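Local coordinates for protein phosphatidylserine synthase (Haemophilus influenzae, PDB 3HSI) that belongs to the phospholipase D superfamily, carrying its active-site sequence motif in a mixed alpha/beta fold built on two beta sheets, at residues Y74-K77 and H82-V85; I43-N48 and D149-Y154; L141-F146 and D193-F198. One frame throughout, in Å; residues are numbered along the deposited sequence.

Contact 1: residues Y74-K77 and H82-V85; sequences YRVK and HLDV
Val76 meets Leu83 through a single branch. Its CG2 lies 3.8 Å from Leu83 CD2, and the two side chains meet at a slant. CG2 sits between the backbone N and the carbonyl carbon of Val76, while CG1 is turned to another helix. Val76 O accepts a hydrogen bond from the side-chain ND2 of Asn80, near the end of the helix. Lys77 makes the polar part of the contact. Its CG is anti to the backbone N (chi1 179°), and the chain bends at chi2, which carries the amine across to the loop just before strand 84-90. NZ donates to the carbonyl of Leu83, with NZ and Leu83 O 2.8 Å apart. The donor lies in the carbonyl plane, on a lone pair, at a C=O...N angle of 142°. NZ also bonds to Pro81 O, so two backbone carbonyls hold the amine. The methylenes pack as well: Lys77 CD is 4.2 Å from Leu83 CB and 4.3 Å from Val85 CG2. The lysine thus joins the helix to the incoming chain by both its apolar stem and its charged end. This is the helix-to-strand return of the beta-alpha-beta unit 52-56, 64-79 and 84-90. Val76 also touches Ile46 of helix 35-48, and Leu83 touches Ile53 of strand 52-56. Lys77 and Val85 both pack on Met126.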
# COMPACT_ATOMS: atom_id res chain seq x y z
N TYR C 74 -14.14 -24.15 26.31
CA TYR C 74 -14.67 -25.48 26.03
C TYR C 74 -15.43 -25.98 27.24
O TYR C 74 -16.44 -26.64 27.11
CB TYR C 74 -13.55 -26.45 25.64
CG TYR C 74 -13.25 -26.45 24.16
CD1 TYR C 74 -13.97 -27.27 23.28
CD2 TYR C 74 -12.25 -25.65 23.64
CE1 TYR C 74 -13.71 -27.28 21.92
CE2 TYR C 74 -11.99 -25.64 22.26
CZ TYR C 74 -12.72 -26.46 21.42
OH TYR C 74 -12.48 -26.47 20.07
N ARG C 75 -14.94 -25.64 28.43
CA ARG C 75 -15.61 -26.04 29.64
C ARG C 75 -17.02 -25.42 29.72
O ARG C 75 -17.98 -26.14 30.00
CB ARG C 75 -14.74 -25.73 30.86
CG ARG C 75 -15.38 -26.00 32.21
CD ARG C 75 -14.44 -25.50 33.31
NE ARG C 75 -15.05 -25.29 34.64
CZ ARG C 75 -15.87 -24.30 34.97
NH1 ARG C 75 -16.29 -23.40 34.07
NH2 ARG C 75 -16.32 -24.22 36.22
N VAL C 76 -17.15 -24.11 29.46
CA VAL C 76 -18.46 -23.47 29.57
C VAL C 76 -19.38 -23.93 28.46
O VAL C 76 -20.59 -24.10 28.67
CB VAL C 76 -18.45 -21.92 29.66
CG1 VAL C 76 -17.94 -21.50 30.98
CG2 VAL C 76 -17.67 -21.27 28.51
N LYS C 77 -18.78 -24.15 27.29
CA LYS C 77 -19.48 -24.61 26.10
C LYS C 77 -19.99 -26.04 26.28
O LYS C 77 -21.04 -26.39 25.76
CB LYS C 77 -18.57 -24.50 24.89
CG LYS C 77 -19.19 -24.97 23.62
CD LYS C 77 -20.33 -24.06 23.15
CE LYS C 77 -21.17 -24.80 22.14
NZ LYS C 77 -22.21 -23.92 21.55
N HIS C 82 -25.92 -24.40 23.91
CA HIS C 82 -26.42 -23.30 23.06
C HIS C 82 -25.66 -21.98 23.17
O HIS C 82 -26.05 -20.98 22.57
CB HIS C 82 -27.92 -23.05 23.29
CG HIS C 82 -28.75 -24.30 23.29
ND1 HIS C 82 -28.64 -25.26 22.30
CD2 HIS C 82 -29.69 -24.74 24.14
CE1 HIS C 82 -29.47 -26.25 22.57
NE2 HIS C 82 -30.12 -25.96 23.68
N LEU C 83 -24.57 -21.97 23.94
CA LEU C 83 -23.74 -20.78 24.03
C LEU C 83 -23.26 -20.39 22.62
O LEU C 83 -22.68 -21.18 21.89
CB LEU C 83 -22.56 -21.03 24.96
CG LEU C 83 -21.74 -19.81 25.44
CD1 LEU C 83 -22.48 -18.96 26.47
CD2 LEU C 83 -20.46 -20.34 26.05
N ASP C 84 -23.54 -19.16 22.24
CA ASP C 84 -23.11 -18.64 20.95
C ASP C 84 -21.66 -18.14 21.12
O ASP C 84 -21.46 -17.07 21.68
CB ASP C 84 -24.07 -17.52 20.53
CG ASP C 84 -23.70 -16.87 19.21
OD1 ASP C 84 -22.91 -17.45 18.42
OD2 ASP C 84 -24.22 -15.75 18.97
N VAL C 85 -20.66 -18.93 20.71
CA VAL C 85 -19.23 -18.53 20.81
C VAL C 85 -18.64 -18.26 19.42
O VAL C 85 -18.65 -19.15 18.57
CB VAL C 85 -18.33 -19.60 21.52
CG1 VAL C 85 -16.89 -19.06 21.71
CG2 VAL C 85 -18.88 -19.98 22.84

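Contact 2: residues I43-N48 and D149-Y154; sequences IELIRN and DDTVLY
The carboxylate of Asp149 and the backbone carbonyl of Asn48 are bridged by a water. The water donates to Asp149 OD2 at 2.9 Å and, weakly, to Asn48 O at 3.4 Å. Asn48 O also accepts from Lys50 NZ. Directly, Asp149 OD2 and Asn48 O are 4.3 Å apart. The main partners of this carboxylate are backbone amides that follow Asn48: OD2 takes Lys50 N, and OD1 takes Lys51 N. The side-chain amide of Asn48 turns back on its own helix. Its ND2 donates to Glu44 O at 2.6 Å, and this donor is tilted 25° from the carbonyl plane. The guanidinium of Arg47 has Ile43 CG2 over the centre of one face, 3.4 Å above the plane, and its NH2 forms a salt bridge with Glu72.

The apolar part centres on Leu45. Its CD2 lies 4.2 Å from Thr151 CG2, the two side chains crossing at about a right angle. Its other branch, CD1, is 4.2 Å from Leu153 CD2. With CG2 of Thr151 anti to the backbone N, the methyl is turned toward Leu45. Leu45 also packs on Phe148.

Asp149 and Asp150 have backbone angles close to a type II' turn and join strands 146-148 and 151-155 in a hairpin. Thr151 and Leu153 face helix 35-48, while Val152 points away and touches helix 181-195. Asp149 fits the last position of the HxKxxxxD signature of the phospholipase D family. The chemistry is therefore divided: methyl packing sets the helix against the strand, while the carboxylate ties the hairpin turn to the amides of Lys50 and Lys51, with a weaker water bridge to Asn48 O.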
# COMPACT_ATOMS: atom_id res chain seq x y z
N ILE C 43 -10.99 -14.91 32.41
CA ILE C 43 -11.41 -16.16 33.00
C ILE C 43 -12.77 -16.09 33.74
O ILE C 43 -13.65 -16.91 33.49
CB ILE C 43 -10.33 -16.74 33.91
CG1 ILE C 43 -9.10 -17.08 33.06
CG2 ILE C 43 -10.88 -17.99 34.67
CD1 ILE C 43 -7.90 -17.61 33.86
N GLU C 44 -12.94 -15.08 34.58
CA GLU C 44 -14.16 -14.89 35.35
C GLU C 44 -15.39 -14.64 34.44
O GLU C 44 -16.52 -15.14 34.69
CB GLU C 44 -13.94 -13.69 36.27
CG GLU C 44 -14.91 -13.58 37.39
CD GLU C 44 -14.53 -12.48 38.38
OE1 GLU C 44 -13.42 -11.92 38.26
OE2 GLU C 44 -15.35 -12.19 39.28
N LEU C 45 -15.15 -13.86 33.40
CA LEU C 45 -16.20 -13.53 32.44
C LEU C 45 -16.61 -14.74 31.59
O LEU C 45 -17.83 -14.93 31.33
CB LEU C 45 -15.77 -12.35 31.54
CG LEU C 45 -15.83 -11.01 32.27
CD1 LEU C 45 -15.33 -9.91 31.35
CD2 LEU C 45 -17.26 -10.71 32.84
N ILE C 46 -15.64 -15.58 31.21
CA ILE C 46 -15.93 -16.79 30.44
C ILE C 46 -16.75 -17.75 31.30
O ILE C 46 -17.78 -18.26 30.84
CB ILE C 46 -14.65 -17.49 29.92
CG1 ILE C 46 -14.00 -16.67 28.78
CG2 ILE C 46 -14.94 -18.91 29.42
CD1 ILE C 46 -12.57 -17.09 28.47
N ARG C 47 -16.33 -17.96 32.56
CA ARG C 47 -17.02 -18.89 33.47
C ARG C 47 -18.44 -18.51 33.77
O ARG C 47 -19.26 -19.37 34.08
CB ARG C 47 -16.28 -19.04 34.80
CG ARG C 47 -14.96 -19.76 34.67
CD ARG C 47 -14.11 -19.72 35.93
NE ARG C 47 -12.96 -20.59 35.74
CZ ARG C 47 -11.96 -20.75 36.60
NH1 ARG C 47 -11.94 -20.08 37.74
NH2 ARG C 47 -10.97 -21.58 36.32
N ASN C 48 -18.74 -17.23 33.71
CA ASN C 48 -20.08 -16.79 34.05
C ASN C 48 -21.02 -16.58 32.88
O ASN C 48 -22.21 -16.39 33.08
CB ASN C 48 -20.02 -15.57 34.96
CG ASN C 48 -19.48 -15.94 36.30
OD1 ASN C 48 -20.15 -16.64 37.08
ND2 ASN C 48 -18.23 -15.56 36.56
N ASP C 149 -21.85 -12.05 27.16
CA ASP C 149 -23.22 -11.67 27.42
C ASP C 149 -23.36 -10.17 27.19
O ASP C 149 -23.21 -9.75 26.04
CB ASP C 149 -23.69 -12.16 28.81
CG ASP C 149 -23.78 -13.67 28.86
OD1 ASP C 149 -23.50 -14.32 27.83
OD2 ASP C 149 -24.13 -14.23 29.93
N ASP C 150 -23.61 -9.40 28.26
CA ASP C 150 -23.80 -7.95 28.20
C ASP C 150 -22.57 -7.14 28.72
O ASP C 150 -22.69 -5.93 29.01
CB ASP C 150 -25.03 -7.53 29.00
CG ASP C 150 -26.35 -7.94 28.34
OD1 ASP C 150 -26.41 -8.11 27.10
OD2 ASP C 150 -27.36 -8.07 29.09
N THR C 151 -21.40 -7.78 28.80
CA THR C 151 -20.18 -7.11 29.26
C THR C 151 -19.12 -6.97 28.15
O THR C 151 -18.77 -7.96 27.49
CB THR C 151 -19.63 -7.82 30.53
OG1 THR C 151 -20.68 -7.84 31.50
CG2 THR C 151 -18.45 -7.10 31.14
N VAL C 152 -18.63 -5.75 27.93
CA VAL C 152 -17.52 -5.53 27.02
C VAL C 152 -16.19 -5.46 27.78
O VAL C 152 -16.04 -4.69 28.73
CB VAL C 152 -17.71 -4.28 26.16
CG1 VAL C 152 -16.49 -4.04 25.29
CG2 VAL C 152 -18.93 -4.43 25.25
N LEU C 153 -15.22 -6.28 27.36
CA LEU C 153 -13.84 -6.14 27.83
C LEU C 153 -13.02 -5.66 26.64
O LEU C 153 -12.84 -6.38 25.67
CB LEU C 153 -13.33 -7.47 28.39
CG LEU C 153 -11.99 -7.48 29.13
CD1 LEU C 153 -11.98 -6.51 30.33
CD2 LEU C 153 -11.61 -8.90 29.63
N TYR C 154 -12.57 -4.41 26.71
CA TYR C 154 -11.89 -3.80 25.58
C TYR C 154 -10.40 -3.64 25.88
O TYR C 154 -10.03 -3.13 26.94
CB TYR C 154 -12.53 -2.45 25.24
CG TYR C 154 -12.09 -1.90 23.89
CD1 TYR C 154 -12.85 -2.13 22.73
CD2 TYR C 154 -10.90 -1.15 23.76
CE1 TYR C 154 -12.43 -1.64 21.49
CE2 TYR C 154 -10.48 -0.67 22.54
CZ TYR C 154 -11.25 -0.91 21.41
OH TYR C 154 -10.82 -0.43 20.19
O HOH W 1 -22.95 -13.16 32.32

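Contact 3: residues L141-F146 and D193-F198; sequences LHVKGF and DYLLDF
Val143 stands between the histidine and lysine of the HxKxxxxD signature of the phospholipase D family, represented here by His142 and Lys144. Its CG1 meets Leu195 CD1 at 4.1 Å, the two side chains reaching toward each other tip to tip. The valine CG1 is anti to its own backbone N (chi1 165°), which aims this methyl at the helix end. Leu141 adds a second touch, with its CD1 4.3 Å from Leu195 CD2. The two methyls of Leu195 are thus shared between two residues of segment 141-146.

Leu141 and Val143 both point toward Leu195. His142 and Lys144, which alternate with them, take no part in the contact. The backbone of His142 pairs with Ala391, and Lys144 N donates to the side-chain OD1 of Asn393. These partners tie the signature to strand 391-398 of the other half of the chain.

Leu195 closes helix 181-195, where the last turn is of the wider pi type. Beyond it, Leu196 is the centre of an inverse gamma turn, closed by a weak bond of 2.9 Å from Asp197 N to Leu195 O. That carbonyl also accepts from Tyr222 OH of helix 216-229. The Leu195 side chain touches Leu226 of the same helix and Leu88 of strand 84-90.

No hydrogen bond or charge crosses between the two segments. The contact is buried and purely apolar: it backs the signature with leucine and valine methyls, while polar bonds to other parts of the chain hold its backbone.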
# COMPACT_ATOMS: atom_id res chain seq x y z
N LEU C 141 -6.55 -7.53 10.86
CA LEU C 141 -7.64 -7.29 11.75
C LEU C 141 -7.12 -6.69 13.05
O LEU C 141 -6.50 -7.37 13.86
CB LEU C 141 -8.40 -8.59 11.98
CG LEU C 141 -9.60 -8.51 12.96
CD1 LEU C 141 -10.74 -7.68 12.36
CD2 LEU C 141 -10.08 -9.92 13.32
N HIS C 142 -7.35 -5.40 13.25
CA HIS C 142 -6.97 -4.75 14.50
C HIS C 142 -8.20 -4.28 15.29
O HIS C 142 -8.06 -3.51 16.23
CB HIS C 142 -6.08 -3.55 14.24
CG HIS C 142 -4.62 -3.86 14.14
ND1 HIS C 142 -3.96 -4.64 15.06
CD2 HIS C 142 -3.67 -3.40 13.29
CE1 HIS C 142 -2.67 -4.69 14.76
NE2 HIS C 142 -2.47 -3.94 13.69
N VAL C 143 -9.40 -4.71 14.88
CA VAL C 143 -10.61 -4.48 15.65
C VAL C 143 -10.46 -5.20 17.01
O VAL C 143 -10.03 -6.37 17.04
CB VAL C 143 -11.84 -5.03 14.88
CG1 VAL C 143 -13.10 -5.15 15.79
CG2 VAL C 143 -12.10 -4.17 13.64
N LYS C 144 -10.83 -4.52 18.10
CA LYS C 144 -10.74 -5.08 19.46
C LYS C 144 -12.08 -5.24 20.11
O LYS C 144 -13.08 -4.67 19.66
CB LYS C 144 -9.88 -4.19 20.37
CG LYS C 144 -8.57 -3.73 19.77
CD LYS C 144 -7.61 -4.91 19.53
CE LYS C 144 -6.39 -4.46 18.70
NZ LYS C 144 -5.45 -5.62 18.50
N GLY C 145 -12.13 -6.01 21.19
CA GLY C 145 -13.37 -6.14 21.94
C GLY C 145 -13.67 -7.60 22.20
O GLY C 145 -13.52 -8.42 21.30
N PHE C 146 -14.04 -7.90 23.44
CA PHE C 146 -14.56 -9.18 23.84
C PHE C 146 -15.93 -8.88 24.43
O PHE C 146 -16.08 -7.98 25.24
CB PHE C 146 -13.72 -9.81 24.96
CG PHE C 146 -12.27 -9.97 24.65
CD1 PHE C 146 -11.78 -9.89 23.35
CD2 PHE C 146 -11.38 -10.24 25.68
CE1 PHE C 146 -10.43 -10.06 23.08
CE2 PHE C 146 -10.03 -10.43 25.43
CZ PHE C 146 -9.55 -10.35 24.11
N ASP C 193 -23.09 -8.51 11.44
CA ASP C 193 -23.53 -7.78 10.24
C ASP C 193 -22.41 -7.42 9.30
O ASP C 193 -22.62 -7.46 8.10
CB ASP C 193 -24.27 -6.48 10.60
CG ASP C 193 -25.59 -6.73 11.31
OD1 ASP C 193 -25.99 -7.91 11.50
OD2 ASP C 193 -26.24 -5.74 11.71
N TYR C 194 -21.25 -7.03 9.84
CA TYR C 194 -20.17 -6.54 8.98
C TYR C 194 -18.89 -7.39 8.92
O TYR C 194 -18.37 -7.62 7.83
CB TYR C 194 -19.82 -5.09 9.34
CG TYR C 194 -20.92 -4.13 8.93
CD1 TYR C 194 -21.15 -3.86 7.58
CD2 TYR C 194 -21.72 -3.52 9.89
CE1 TYR C 194 -22.17 -3.02 7.18
CE2 TYR C 194 -22.76 -2.64 9.50
CZ TYR C 194 -22.97 -2.42 8.14
OH TYR C 194 -23.96 -1.57 7.72
N LEU C 195 -18.39 -7.84 10.06
CA LEU C 195 -17.13 -8.58 10.05
C LEU C 195 -17.28 -9.98 9.50
O LEU C 195 -16.49 -10.39 8.67
CB LEU C 195 -16.48 -8.64 11.44
CG LEU C 195 -15.66 -7.43 11.86
CD1 LEU C 195 -14.95 -7.73 13.18
CD2 LEU C 195 -14.65 -7.06 10.78
N LEU C 196 -18.30 -10.71 10.00
CA LEU C 196 -18.55 -12.08 9.62
C LEU C 196 -19.24 -12.24 8.27
O LEU C 196 -20.33 -12.78 8.20
CB LEU C 196 -19.40 -12.78 10.68
CG LEU C 196 -18.76 -13.39 11.92
CD1 LEU C 196 -19.84 -14.22 12.62
CD2 LEU C 196 -17.59 -14.28 11.51
N ASP C 197 -18.60 -11.81 7.20
CA ASP C 197 -19.10 -12.12 5.88
C ASP C 197 -18.45 -13.40 5.33
O ASP C 197 -17.26 -13.42 4.97
CB ASP C 197 -18.85 -10.94 4.95
CG ASP C 197 -19.30 -11.22 3.53
OD1 ASP C 197 -19.93 -12.27 3.27
OD2 ASP C 197 -18.99 -10.39 2.65
N PHE C 198 -19.26 -14.44 5.20
CA PHE C 198 -18.75 -15.75 4.85
C PHE C 198 -18.32 -15.93 3.39
O PHE C 198 -17.81 -16.97 3.03
CB PHE C 198 -19.70 -16.86 5.35
CG PHE C 198 -19.79 -16.92 6.86
CD1 PHE C 198 -18.69 -17.30 7.62
CD2 PHE C 198 -20.98 -16.59 7.53
CE1 PHE C 198 -18.78 -17.35 9.05
CE2 PHE C 198 -21.07 -16.63 8.92
CZ PHE C 198 -19.96 -17.01 9.68

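Contacts 1 and 3 are buried, while contact 2 lies at the surface. Contact 1 is local, joining helix and following strand within one beta-alpha-beta unit; the other two join parts distant in sequence. Contacts 1 and 2 reach the same sheet and touch where Val76 of helix 64-79 packs on Ile46 and Arg47 of helix 35-48. Contacts 2 and 3 divide the phospholipase D signature between them, and Leu153 N probably bonds to Phe146 O across strands 146-148 and 151-155. All three pack aliphatic groups; contact 1 adds a direct lysine-carbonyl bond, contact 2 a partly weak water bridge, and contact 3 no polar bond.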